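PDB 2EWO: putative agmatine deiminase from Streptococcus mutans, which probably hydrolyses the guanidino group of agmatine to give N-carbamoylputrescine and ammonia. Local coordinates for residues A48-V52 with V347-I352; G102-L106 with Q364-A368; D112-V116 with G149-Y153; P280-A286 with E300-A306. All coordinates share one frame; numbering follows the deposited sequence.

Contact 1: A48-V52 with V347-I352; sequences AFLEV and VRTEEI
Glu-51 lies against Val-347, and its side chain can be traced along one methyl group. CB is 3.3 Å from Val-347 CG1. With chi1 at -50°, Glu-51 CG sits beside the backbone N, 4.1 Å from Val-347 CG1, and the extended chain brings CD back to 3.8 Å from that methyl. OE1 ends close to it as well, 4.1 Å from the backbone N of Arg-348, a distance at which no hydrogen bond is made. The other carboxylate oxygen, OE2, pairs with Lys-47, one helical turn earlier. Val-347 CG1 thus lies along the whole side chain, carboxylate included, of a residue whose ionic partner is on its own helix. The contact joins helix 43-57 to the end of strand 343-347 and the turn after it, in the alpha/beta propeller fold of the guanidino-group-modifying enzymes. An inverse gamma turn centred on Arg-348, with Thr-349 N bonded to Val-347 O, leads the chain toward helix 350-353. Here the contact becomes mainly apolar. Ile-352 CG2 reaches Ala-48 CB at 3.5 Å and Phe-49 CE1 at 3.7 Å, the isoleucine side chain crossing that of the phenylalanine at about a right angle. Ala-48 CB also meets Glu-351 CB at 4.0 Å, whereas the glutamate carboxylate turns away to a salt bridge with Arg-39. Val-52 CB approaches Thr-349 CG2, and Ile-359 touches both of these side chains.

Contact 2: G102-L106 with Q364-A368; sequences GPTFL and QQQPA
Phe-105 packs against Gln-364, Gln-366 and Pro-367, joining the edge strands, within this chain, of two separate sheets of the propeller-like alpha/beta fold. Strands 104-106 and 364-367 run nearly parallel, 10° apart, but their axes come no closer than 7.2 Å and no hydrogen bond links them directly, so side chains carry the contact. In Phe-105, CG is anti to the carbonyl carbon, and the ring is turned toward 364-368. Gln-366 CB stands over one face, 4.2 Å from the centroid of the Phe-105 ring and 18° off the normal, which is a CH-pi contact displaced toward the rim. At the base of the side chain, Phe-105 CB meets Pro-367 CD at 3.7 Å. Gln-364 first extends with CG anti to its backbone N, then bends at chi2 (62°), which carries its amide back beside Pro-103 O. Gln-364 NE2 lies near the plane of the phenylalanine ring, at its edge, 4.0 Å from Phe-105 CD1. That nitrogen, Gln-364 NE2, also donates to Gln-365 O at 3.1 Å, an intrasegment bond that restricts the rotation of the amide. On its other side, Gln-364 OE1 accepts a hydrogen bond from a water 3.3 Å away, which also bonds to Thr-104 OG1.

Contact 3: D112-V116 with G149-Y153; sequences DLRAV and GVDSY
Parallel strand pairing joins Val-116 to Tyr-153 at the buried junction of a beta-alpha-beta unit, where strands 113-119 and 152-155 are neighbours connected through helix 137-146. The evidence is the bridge itself, with the CA atoms of Val-116 and Tyr-153 4.6 Å apart, and the hydrogen bond from Tyr-153 N to Ala-115 O at 2.8 Å. Toward Leu-113 the strands separate, and a water spans the opening by donating to Leu-113 O and accepting from Asp-151 N. Val-150 fills this end. Its CG2, anti to the backbone N, approaches Leu-113 CG and Ala-115 CB, each at 4.1 Å, on the side where Cys-145 of the helix covers Ala-115 and Val-150. The Arg-114 chain, bent at chi2 and chi3, crosses the tyrosine at a slant, with guanidinium and ring planes 52° apart. Asp-13 is the main ionic partner of Arg-114 and also makes a weak hydrogen bond with the tyrosine hydroxyl. Asp-151 pairs with Lys-3 and adds only a more distant opposite charge, its OD2 being 4.3 Å from Arg-114 NH1 and well out of the guanidinium plane. By contrast, Tyr-153 OH lies in that plane, 3.0 Å from Arg-114 NE, with an N-H...O angle of 163°.

Contact 4: P280-A286 with E300-A306; sequences PCYLQEA and EGEMAIA
Tyr-282 and Met-303, a selenomethionine in this crystal, project from the same face of a short antiparallel pair and run alongside each other in one direction. Their backbones form a non-hydrogen-bonded pair with the CA atoms of Tyr-282 and Met-303 5.2 Å apart. The ring presents its edge, Tyr-282 CE1 lying 3.9 Å from Met-303 CG, which is near the ring plane. Pro-280 flanks the same methionine, Pro-280 CG to Met-303 CG at 4.0 Å, and its own carbonyl oxygen sits over one face of the tyrosine ring. Beyond CG, the methionine bends at chi2 and chi3, and the selenium departs from 280-286. On the opposite face of the pair are Cys-281 and Ala-304; Cys-281 SG lies against Ala-306 CB, with Tyr-354 covering the cysteine and Leu-283. Together the segments make a loose hairpin whose long connection is partly unmodelled. Leu-283 N donates to Glu-302 O at 3.3 Å, fairly straight at 160°, whereas the bond from Gly-301 N to Leu-283 O is weak. The backbones set Glu-300 CB 3.6 Å from Ala-286 CB. From there the glutamate extends, CG anti to the backbone N, which takes Glu-300 OE2 to Ala-286 N in a weak hydrogen bond of 3.4 Å. One good backbone bond, several weak ones and small apolar contacts are consistent with a short, irregular hairpin.

Overall arrangement
Contacts 2 and 3 are buried and adjoin, their centres 9 Å apart: strands 104-107 and 113-119 are antiparallel neighbours in one sheet, with Thr-104 O 3.0 Å from Val-116 N. Contact 3 works within that sheet, through main-chain bonding and an arginine-tyrosine pair, whereas contact 2 reaches from it to a different sheet with an aromatic ring, a proline and a water. Contact 1, partly buried, sets a helix against a turn without cross-contact hydrogen bonds. Contact 4, about 15 Å from it between centres, is the most exposed and relies on a frayed backbone pairing. Arg-39 touches both, meeting Glu-351 of contact 1 and Glu-285 of contact 4. Contacts 2 and 4 lie on opposite sides of the chain's centre.

Contact 1: A48-V52 with V347-I352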
loop_
_atom_site.group_PDB
_atom_site.type_symbol
_atom_site.label_atom_id
_atom_site.label_comp_id
_atom_site.label_asym_id
_atom_site.label_seq_id
_atom_site.Cartn_x
_atom_site.Cartn_y
_atom_site.Cartn_z
ATOM N N ALA A 48 14.541 -19.372 -5.190
ATOM C CA ALA A 48 15.983 -19.305 -5.277
ATOM C C ALA A 48 16.511 -18.604 -4.036
ATOM O O ALA A 48 17.596 -18.915 -3.546
ATOM C CB ALA A 48 16.396 -18.549 -6.529
ATOM N N PHE A 49 15.746 -17.641 -3.532
ATOM C CA PHE A 49 16.160 -16.920 -2.332
ATOM C C PHE A 49 15.943 -17.807 -1.112
ATOM O O PHE A 49 16.756 -17.821 -0.184
ATOM C CB PHE A 49 15.364 -15.628 -2.182
ATOM C CG PHE A 49 16.062 -14.415 -2.727
ATOM C CD1 PHE A 49 16.335 -14.295 -4.085
ATOM C CD2 PHE A 49 16.419 -13.370 -1.877
ATOM C CE1 PHE A 49 16.947 -13.144 -4.585
ATOM C CE2 PHE A 49 17.032 -12.216 -2.366
ATOM C CZ PHE A 49 17.295 -12.102 -3.721
ATOM N N LEU A 50 14.838 -18.546 -1.128
ATOM C CA LEU A 50 14.492 -19.463 -0.049
ATOM C C LEU A 50 15.651 -20.427 0.218
ATOM O O LEU A 50 16.055 -20.629 1.368
ATOM C CB LEU A 50 13.248 -20.264 -0.431
ATOM C CG LEU A 50 12.690 -21.129 0.692
ATOM C CD1 LEU A 50 12.118 -20.202 1.766
ATOM C CD2 LEU A 50 11.614 -22.076 0.154
ATOM N N GLU A 51 16.175 -21.025 -0.852
ATOM C CA GLU A 51 17.288 -21.966 -0.746
ATOM C C GLU A 51 18.511 -21.252 -0.198
ATOM O O GLU A 51 18.986 -21.590 0.883
ATOM C CB GLU A 51 17.649 -22.574 -2.111
ATOM C CG GLU A 51 16.476 -23.145 -2.908
ATOM C CD GLU A 51 16.902 -23.790 -4.238
ATOM O OE1 GLU A 51 17.772 -23.224 -4.951
ATOM O OE2 GLU A 51 16.345 -24.862 -4.577
ATOM N N VAL A 52 19.013 -20.262 -0.930
ATOM C CA VAL A 52 20.200 -19.531 -0.486
ATOM C C VAL A 52 20.086 -19.136 0.981
ATOM O O VAL A 52 21.094 -18.910 1.663
ATOM C CB VAL A 52 20.434 -18.263 -1.320
ATOM C CG1 VAL A 52 19.299 -17.298 -1.121
ATOM C CG2 VAL A 52 21.762 -17.631 -0.930
ATOM N N VAL A 347 24.251 -23.526 -4.307
ATOM C CA VAL A 347 22.822 -23.477 -4.641
ATOM C C VAL A 347 22.550 -22.906 -6.047
ATOM O O VAL A 347 23.303 -22.075 -6.555
ATOM C CB VAL A 347 22.027 -22.637 -3.599
ATOM C CG1 VAL A 347 20.542 -22.960 -3.699
ATOM C CG2 VAL A 347 22.551 -22.904 -2.191
ATOM N N ARG A 348 21.469 -23.362 -6.667
ATOM C CA ARG A 348 21.098 -22.904 -7.998
ATOM C C ARG A 348 20.623 -21.448 -7.968
ATOM O O ARG A 348 19.433 -21.165 -8.159
ATOM C CB ARG A 348 19.986 -23.791 -8.555
ATOM C CG ARG A 348 20.293 -25.265 -8.476
ATOM C CD ARG A 348 21.364 -25.642 -9.467
ATOM N NE ARG A 348 20.842 -25.691 -10.823
ATOM C CZ ARG A 348 21.495 -26.233 -11.840
ATOM N NH1 ARG A 348 22.696 -26.765 -11.639
ATOM N NH2 ARG A 348 20.944 -26.255 -13.046
ATOM N N THR A 349 21.557 -20.531 -7.724
ATOM C CA THR A 349 21.241 -19.103 -7.658
ATOM C C THR A 349 21.322 -18.470 -9.045
ATOM O O THR A 349 21.599 -17.279 -9.210
ATOM C CB THR A 349 22.198 -18.368 -6.680
ATOM O OG1 THR A 349 23.550 -18.485 -7.138
ATOM C CG2 THR A 349 22.091 -18.975 -5.289
ATOM N N GLU A 350 21.066 -19.301 -10.043
ATOM C CA GLU A 350 21.079 -18.884 -11.433
ATOM C C GLU A 350 19.822 -18.061 -11.711
ATOM O O GLU A 350 19.850 -17.110 -12.490
ATOM C CB GLU A 350 21.092 -20.122 -12.328
ATOM C CG GLU A 350 20.084 -21.160 -11.868
ATOM C CD GLU A 350 19.443 -21.897 -13.009
ATOM O OE1 GLU A 350 19.098 -21.238 -14.017
ATOM O OE2 GLU A 350 19.262 -23.130 -12.890
ATOM N N GLU A 351 18.720 -18.438 -11.063
ATOM C CA GLU A 351 17.438 -17.755 -11.243
ATOM C C GLU A 351 17.475 -16.289 -10.784
ATOM O O GLU A 351 16.674 -15.466 -11.238
ATOM C CB GLU A 351 16.335 -18.500 -10.486
ATOM C CG GLU A 351 14.934 -18.061 -10.876
ATOM C CD GLU A 351 14.557 -18.517 -12.272
ATOM O OE1 GLU A 351 15.170 -19.496 -12.750
ATOM O OE2 GLU A 351 13.650 -17.910 -12.886
ATOM N N ILE A 352 18.399 -15.969 -9.881
ATOM C CA ILE A 352 18.523 -14.603 -9.390
ATOM C C ILE A 352 19.577 -13.873 -10.217
ATOM O O ILE A 352 19.659 -12.640 -10.206
ATOM C CB ILE A 352 18.918 -14.546 -7.882
ATOM C CG1 ILE A 352 20.412 -14.772 -7.699
ATOM C CG2 ILE A 352 18.179 -15.608 -7.098
ATOM C CD1 ILE A 352 20.857 -14.429 -6.306
#

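Contact 2: G102-L106 with Q364-A368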
loop_
_atom_site.group_PDB
_atom_site.type_symbol
_atom_site.label_atom_id
_atom_site.label_comp_id
_atom_site.label_asym_id
_atom_site.label_seq_id
_atom_site.Cartn_x
_atom_site.Cartn_y
_atom_site.Cartn_z
ATOM N N GLY A 102 21.660 -2.003 2.120
ATOM C CA GLY A 102 21.871 -2.370 3.524
ATOM C C GLY A 102 22.955 -1.644 4.312
ATOM O O GLY A 102 23.725 -0.875 3.745
ATOM N N PRO A 103 23.039 -1.862 5.633
ATOM C CA PRO A 103 24.042 -1.214 6.476
ATOM C C PRO A 103 25.375 -1.938 6.400
ATOM O O PRO A 103 25.425 -3.158 6.246
ATOM C CB PRO A 103 23.431 -1.318 7.862
ATOM C CG PRO A 103 22.863 -2.679 7.829
ATOM C CD PRO A 103 22.174 -2.727 6.448
ATOM N N THR A 104 26.454 -1.177 6.512
ATOM C CA THR A 104 27.803 -1.720 6.471
ATOM C C THR A 104 28.301 -1.584 7.893
ATOM O O THR A 104 28.854 -0.554 8.267
ATOM C CB THR A 104 28.708 -0.883 5.520
ATOM O OG1 THR A 104 28.167 -0.905 4.193
ATOM C CG2 THR A 104 30.117 -1.426 5.486
ATOM N N PHE A 105 28.093 -2.626 8.691
ATOM C CA PHE A 105 28.497 -2.613 10.098
ATOM C C PHE A 105 29.961 -2.288 10.415
ATOM O O PHE A 105 30.830 -2.294 9.547
ATOM C CB PHE A 105 28.125 -3.941 10.730
ATOM C CG PHE A 105 26.687 -4.290 10.554
ATOM C CD1 PHE A 105 26.259 -4.986 9.432
ATOM C CD2 PHE A 105 25.755 -3.926 11.507
ATOM C CE1 PHE A 105 24.916 -5.321 9.256
ATOM C CE2 PHE A 105 24.411 -4.254 11.344
ATOM C CZ PHE A 105 23.992 -4.956 10.213
ATOM N N LEU A 106 30.213 -1.979 11.678
ATOM C CA LEU A 106 31.548 -1.642 12.127
ATOM C C LEU A 106 31.757 -2.280 13.486
ATOM O O LEU A 106 30.838 -2.867 14.057
ATOM C CB LEU A 106 31.710 -0.124 12.243
ATOM C CG LEU A 106 31.445 0.714 10.987
ATOM C CD1 LEU A 106 31.377 2.170 11.371
ATOM C CD2 LEU A 106 32.533 0.484 9.950
ATOM N N GLN A 364 23.902 -9.771 3.435
ATOM C CA GLN A 364 24.622 -8.794 4.251
ATOM C C GLN A 364 24.777 -9.377 5.647
ATOM O O GLN A 364 23.795 -9.565 6.372
ATOM C CB GLN A 364 23.823 -7.491 4.307
ATOM C CG GLN A 364 24.435 -6.453 5.247
ATOM C CD GLN A 364 25.836 -6.020 4.819
ATOM O OE1 GLN A 364 26.012 -5.519 3.709
ATOM N NE2 GLN A 364 26.855 -6.183 5.640
ATOM N N GLN A 365 26.010 -9.664 5.999
ATOM C CA GLN A 365 26.299 -10.284 7.293
ATOM C C GLN A 365 26.643 -9.230 8.347
ATOM O O GLN A 365 27.207 -8.169 8.035
ATOM C CB GLN A 365 27.447 -11.284 7.145
ATOM C CG GLN A 365 28.829 -10.659 7.310
ATOM C CD GLN A 365 29.174 -9.665 6.199
ATOM O OE1 GLN A 365 28.562 -9.692 5.134
ATOM N NE2 GLN A 365 30.130 -8.776 6.390
ATOM N N GLN A 366 26.267 -9.595 9.559
ATOM C CA GLN A 366 26.469 -8.787 10.767
ATOM C C GLN A 366 27.540 -9.456 11.642
ATOM O O GLN A 366 27.356 -10.589 12.115
ATOM C CB GLN A 366 25.138 -8.688 11.521
ATOM C CG GLN A 366 25.267 -8.096 12.924
ATOM C CD GLN A 366 24.030 -8.357 13.788
ATOM O OE1 GLN A 366 24.012 -7.997 14.964
ATOM N NE2 GLN A 366 22.983 -8.975 13.273
ATOM N N PRO A 367 28.697 -8.806 11.873
ATOM C CA PRO A 367 29.768 -9.376 12.700
ATOM C C PRO A 367 29.338 -9.537 14.146
ATOM O O PRO A 367 28.824 -8.548 14.748
ATOM C CB PRO A 367 30.868 -8.344 12.634
ATOM C CG PRO A 367 30.369 -7.178 11.794
ATOM C CD PRO A 367 28.980 -7.479 11.318
ATOM N N ALA A 368 29.554 -10.733 14.697
ATOM C CA ALA A 368 29.205 -11.034 16.115
ATOM C C ALA A 368 30.000 -10.113 17.050
ATOM O O ALA A 368 30.901 -9.382 16.612
ATOM C CB ALA A 368 29.533 -12.487 16.448
HETATM O O HOH W 1 28.646 -3.695 2.926
#

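Contact 3: D112-V116 with G149-Y153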
loop_
_atom_site.group_PDB
_atom_site.type_symbol
_atom_site.label_atom_id
_atom_site.label_comp_id
_atom_site.label_asym_id
_atom_site.label_seq_id
_atom_site.Cartn_x
_atom_site.Cartn_y
_atom_site.Cartn_z
ATOM N N ASP A 112 31.350 -3.257 21.267
ATOM C CA ASP A 112 30.396 -2.339 20.645
ATOM C C ASP A 112 30.227 -2.607 19.137
ATOM O O ASP A 112 31.179 -2.980 18.447
ATOM C CB ASP A 112 30.839 -0.876 20.869
ATOM C CG ASP A 112 31.174 -0.560 22.346
ATOM O OD1 ASP A 112 30.777 -1.339 23.253
ATOM O OD2 ASP A 112 31.831 0.482 22.597
ATOM N N LEU A 113 29.007 -2.429 18.637
ATOM C CA LEU A 113 28.710 -2.624 17.216
ATOM C C LEU A 113 28.074 -1.358 16.646
ATOM O O LEU A 113 26.978 -0.975 17.043
ATOM C CB LEU A 113 27.749 -3.800 17.011
ATOM C CG LEU A 113 27.248 -3.993 15.567
ATOM C CD1 LEU A 113 28.396 -4.430 14.672
ATOM C CD2 LEU A 113 26.134 -5.028 15.531
ATOM N N ARG A 114 28.772 -0.725 15.712
ATOM C CA ARG A 114 28.303 0.491 15.072
ATOM C C ARG A 114 27.951 0.170 13.620
ATOM O O ARG A 114 27.739 -0.990 13.281
ATOM C CB ARG A 114 29.412 1.524 15.113
ATOM C CG ARG A 114 29.003 2.842 15.674
ATOM C CD ARG A 114 29.330 2.972 17.136
ATOM N NE ARG A 114 30.034 4.231 17.350
ATOM C CZ ARG A 114 30.044 4.909 18.492
ATOM N NH1 ARG A 114 29.385 4.446 19.550
ATOM N NH2 ARG A 114 30.702 6.063 18.564
ATOM N N ALA A 115 27.891 1.188 12.763
ATOM C CA ALA A 115 27.585 0.982 11.337
ATOM C C ALA A 115 27.693 2.266 10.512
ATOM O O ALA A 115 27.651 3.368 11.048
ATOM C CB ALA A 115 26.190 0.375 11.162
ATOM N N VAL A 116 27.839 2.118 9.203
ATOM C CA VAL A 116 27.934 3.281 8.335
ATOM C C VAL A 116 26.861 3.164 7.271
ATOM O O VAL A 116 26.884 2.244 6.457
ATOM C CB VAL A 116 29.321 3.392 7.656
ATOM C CG1 VAL A 116 29.759 2.039 7.150
ATOM C CG2 VAL A 116 29.259 4.383 6.498
ATOM N N GLY A 149 19.593 -2.408 17.550
ATOM C CA GLY A 149 20.182 -1.610 18.607
ATOM C C GLY A 149 21.619 -1.248 18.317
ATOM O O GLY A 149 22.508 -1.505 19.128
ATOM N N VAL A 150 21.842 -0.637 17.162
ATOM C CA VAL A 150 23.178 -0.250 16.749
ATOM C C VAL A 150 23.170 1.116 16.086
ATOM O O VAL A 150 22.474 1.331 15.089
ATOM C CB VAL A 150 23.775 -1.314 15.779
ATOM C CG1 VAL A 150 22.690 -1.860 14.880
ATOM C CG2 VAL A 150 24.897 -0.715 14.945
ATOM N N ASP A 151 23.951 2.034 16.651
ATOM C CA ASP A 151 24.056 3.398 16.136
ATOM C C ASP A 151 24.612 3.381 14.711
ATOM O O ASP A 151 25.031 2.337 14.221
ATOM C CB ASP A 151 24.945 4.235 17.064
ATOM C CG ASP A 151 24.398 4.306 18.500
ATOM O OD1 ASP A 151 23.239 3.889 18.719
ATOM O OD2 ASP A 151 25.120 4.779 19.412
ATOM N N SER A 152 24.611 4.521 14.035
ATOM C CA SER A 152 25.113 4.540 12.675
ATOM C C SER A 152 25.652 5.891 12.282
ATOM O O SER A 152 25.310 6.905 12.881
ATOM C CB SER A 152 24.006 4.148 11.702
ATOM O OG SER A 152 22.947 5.086 11.763
ATOM N N TYR A 153 26.509 5.880 11.265
ATOM C CA TYR A 153 27.119 7.082 10.725
ATOM C C TYR A 153 26.468 7.297 9.374
ATOM O O TYR A 153 26.325 6.342 8.611
ATOM C CB TYR A 153 28.621 6.889 10.506
ATOM C CG TYR A 153 29.421 6.597 11.754
ATOM C CD1 TYR A 153 29.479 5.308 12.294
ATOM C CD2 TYR A 153 30.095 7.618 12.413
ATOM C CE1 TYR A 153 30.183 5.046 13.471
ATOM C CE2 TYR A 153 30.797 7.372 13.580
ATOM C CZ TYR A 153 30.830 6.088 14.109
ATOM O OH TYR A 153 31.445 5.894 15.318
HETATM O O HOH W 2 25.490 0.807 18.705
#

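Contact 4: P280-A286 with E300-A306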
loop_
_atom_site.group_PDB
_atom_site.type_symbol
_atom_site.label_atom_id
_atom_site.label_comp_id
_atom_site.label_asym_id
_atom_site.label_seq_id
_atom_site.Cartn_x
_atom_site.Cartn_y
_atom_site.Cartn_z
ATOM N N PRO A 280 27.155 -18.534 -20.878
ATOM C CA PRO A 280 26.393 -17.485 -20.190
ATOM C C PRO A 280 24.921 -17.868 -19.973
ATOM O O PRO A 280 24.316 -18.554 -20.801
ATOM C CB PRO A 280 26.545 -16.293 -21.129
ATOM C CG PRO A 280 26.572 -16.962 -22.491
ATOM C CD PRO A 280 27.513 -18.120 -22.248
ATOM N N CYS A 281 24.340 -17.418 -18.867
ATOM C CA CYS A 281 22.943 -17.732 -18.578
ATOM C C CYS A 281 22.000 -17.125 -19.623
ATOM O O CYS A 281 21.932 -15.903 -19.771
ATOM C CB CYS A 281 22.571 -17.213 -17.190
ATOM S SG CYS A 281 23.730 -17.693 -15.919
ATOM N N TYR A 282 21.281 -17.974 -20.356
ATOM C CA TYR A 282 20.342 -17.479 -21.358
ATOM C C TYR A 282 18.958 -17.232 -20.752
ATOM O O TYR A 282 18.216 -18.167 -20.431
ATOM C CB TYR A 282 20.228 -18.447 -22.547
ATOM C CG TYR A 282 21.444 -18.493 -23.459
ATOM C CD1 TYR A 282 22.254 -17.362 -23.651
ATOM C CD2 TYR A 282 21.762 -19.663 -24.161
ATOM C CE1 TYR A 282 23.358 -17.397 -24.526
ATOM C CE2 TYR A 282 22.853 -19.714 -25.036
ATOM C CZ TYR A 282 23.647 -18.584 -25.218
ATOM O OH TYR A 282 24.716 -18.653 -26.095
ATOM N N LEU A 283 18.631 -15.954 -20.595
ATOM C CA LEU A 283 17.356 -15.534 -20.028
ATOM C C LEU A 283 16.200 -16.133 -20.815
ATOM O O LEU A 283 16.131 -16.004 -22.038
ATOM C CB LEU A 283 17.260 -14.003 -20.047
ATOM C CG LEU A 283 16.139 -13.307 -19.265
ATOM C CD1 LEU A 283 14.793 -13.550 -19.908
ATOM C CD2 LEU A 283 16.150 -13.809 -17.839
ATOM N N GLN A 284 15.297 -16.797 -20.107
ATOM C CA GLN A 284 14.135 -17.395 -20.748
ATOM C C GLN A 284 12.851 -16.807 -20.186
ATOM O O GLN A 284 12.853 -16.194 -19.118
ATOM C CB GLN A 284 14.131 -18.901 -20.531
ATOM C CG GLN A 284 15.156 -19.649 -21.338
ATOM C CD GLN A 284 15.145 -21.131 -21.025
ATOM O OE1 GLN A 284 15.703 -21.938 -21.766
ATOM N NE2 GLN A 284 14.509 -21.496 -19.914
ATOM N N GLU A 285 11.756 -17.004 -20.911
ATOM C CA GLU A 285 10.451 -16.508 -20.493
ATOM C C GLU A 285 10.496 -15.010 -20.149
ATOM O O GLU A 285 9.855 -14.570 -19.197
ATOM C CB GLU A 285 9.956 -17.299 -19.269
ATOM C CG GLU A 285 10.458 -18.754 -19.156
ATOM C CD GLU A 285 9.758 -19.733 -20.090
ATOM O OE1 GLU A 285 8.513 -19.854 -20.006
ATOM O OE2 GLU A 285 10.456 -20.393 -20.895
ATOM N N ALA A 286 11.249 -14.235 -20.929
ATOM C CA ALA A 286 11.389 -12.791 -20.713
ATOM C C ALA A 286 10.088 -11.988 -20.852
ATOM O O ALA A 286 10.015 -10.840 -20.418
ATOM C CB ALA A 286 12.440 -12.231 -21.670
ATOM N N GLU A 300 14.374 -11.490 -25.368
ATOM C CA GLU A 300 14.533 -12.753 -24.659
ATOM C C GLU A 300 15.777 -13.507 -25.137
ATOM O O GLU A 300 16.234 -13.312 -26.264
ATOM C CB GLU A 300 13.295 -13.622 -24.863
ATOM C CG GLU A 300 13.384 -14.967 -24.170
ATOM C CD GLU A 300 12.203 -15.865 -24.480
ATOM O OE1 GLU A 300 11.934 -16.096 -25.682
ATOM O OE2 GLU A 300 11.551 -16.347 -23.523
ATOM N N GLY A 301 16.316 -14.369 -24.277
ATOM C CA GLY A 301 17.502 -15.127 -24.634
ATOM C C GLY A 301 18.769 -14.307 -24.482
ATOM O O GLY A 301 19.862 -14.769 -24.808
ATOM N N GLU A 302 18.623 -13.080 -23.996
ATOM C CA GLU A 302 19.767 -12.196 -23.795
ATOM C C GLU A 302 20.633 -12.705 -22.643
ATOM O O GLU A 302 20.124 -13.245 -21.658
ATOM C CB GLU A 302 19.275 -10.775 -23.513
ATOM C CG GLU A 302 18.208 -10.679 -22.425
ATOM C CD GLU A 302 17.435 -9.363 -22.463
ATOM O OE1 GLU A 302 16.678 -9.130 -23.445
ATOM O OE2 GLU A 302 17.588 -8.563 -21.506
HETATM N N MSE A 303 21.943 -12.543 -22.778
HETATM C CA MSE A 303 22.875 -13.008 -21.758
HETATM C C MSE A 303 22.806 -12.195 -20.478
HETATM O O MSE A 303 22.537 -10.996 -20.502
HETATM C CB MSE A 303 24.308 -12.977 -22.296
HETATM C CG MSE A 303 24.494 -13.757 -23.600
HETATM SE SE MSE A 303 25.439 -12.713 -24.999
HETATM C CE MSE A 303 23.884 -11.914 -25.936
ATOM N N ALA A 304 23.061 -12.877 -19.366
ATOM C CA ALA A 304 23.054 -12.277 -18.037
ATOM C C ALA A 304 24.308 -12.732 -17.290
ATOM O O ALA A 304 24.704 -13.896 -17.373
ATOM C CB ALA A 304 21.809 -12.716 -17.277
ATOM N N ILE A 305 24.928 -11.810 -16.564
ATOM C CA ILE A 305 26.134 -12.114 -15.799
ATOM C C ILE A 305 25.941 -13.350 -14.906
ATOM O O ILE A 305 24.846 -13.595 -14.396
ATOM C CB ILE A 305 26.522 -10.911 -14.901
ATOM C CG1 ILE A 305 26.301 -9.605 -15.667
ATOM C CG2 ILE A 305 27.979 -11.019 -14.449
ATOM C CD1 ILE A 305 26.996 -9.552 -17.017
ATOM N N ALA A 306 27.007 -14.130 -14.735
ATOM C CA ALA A 306 26.999 -15.327 -13.882
ATOM C C ALA A 306 28.442 -15.546 -13.407
ATOM O O ALA A 306 29.204 -16.283 -14.033
ATOM C CB ALA A 306 26.495 -16.543 -14.661
#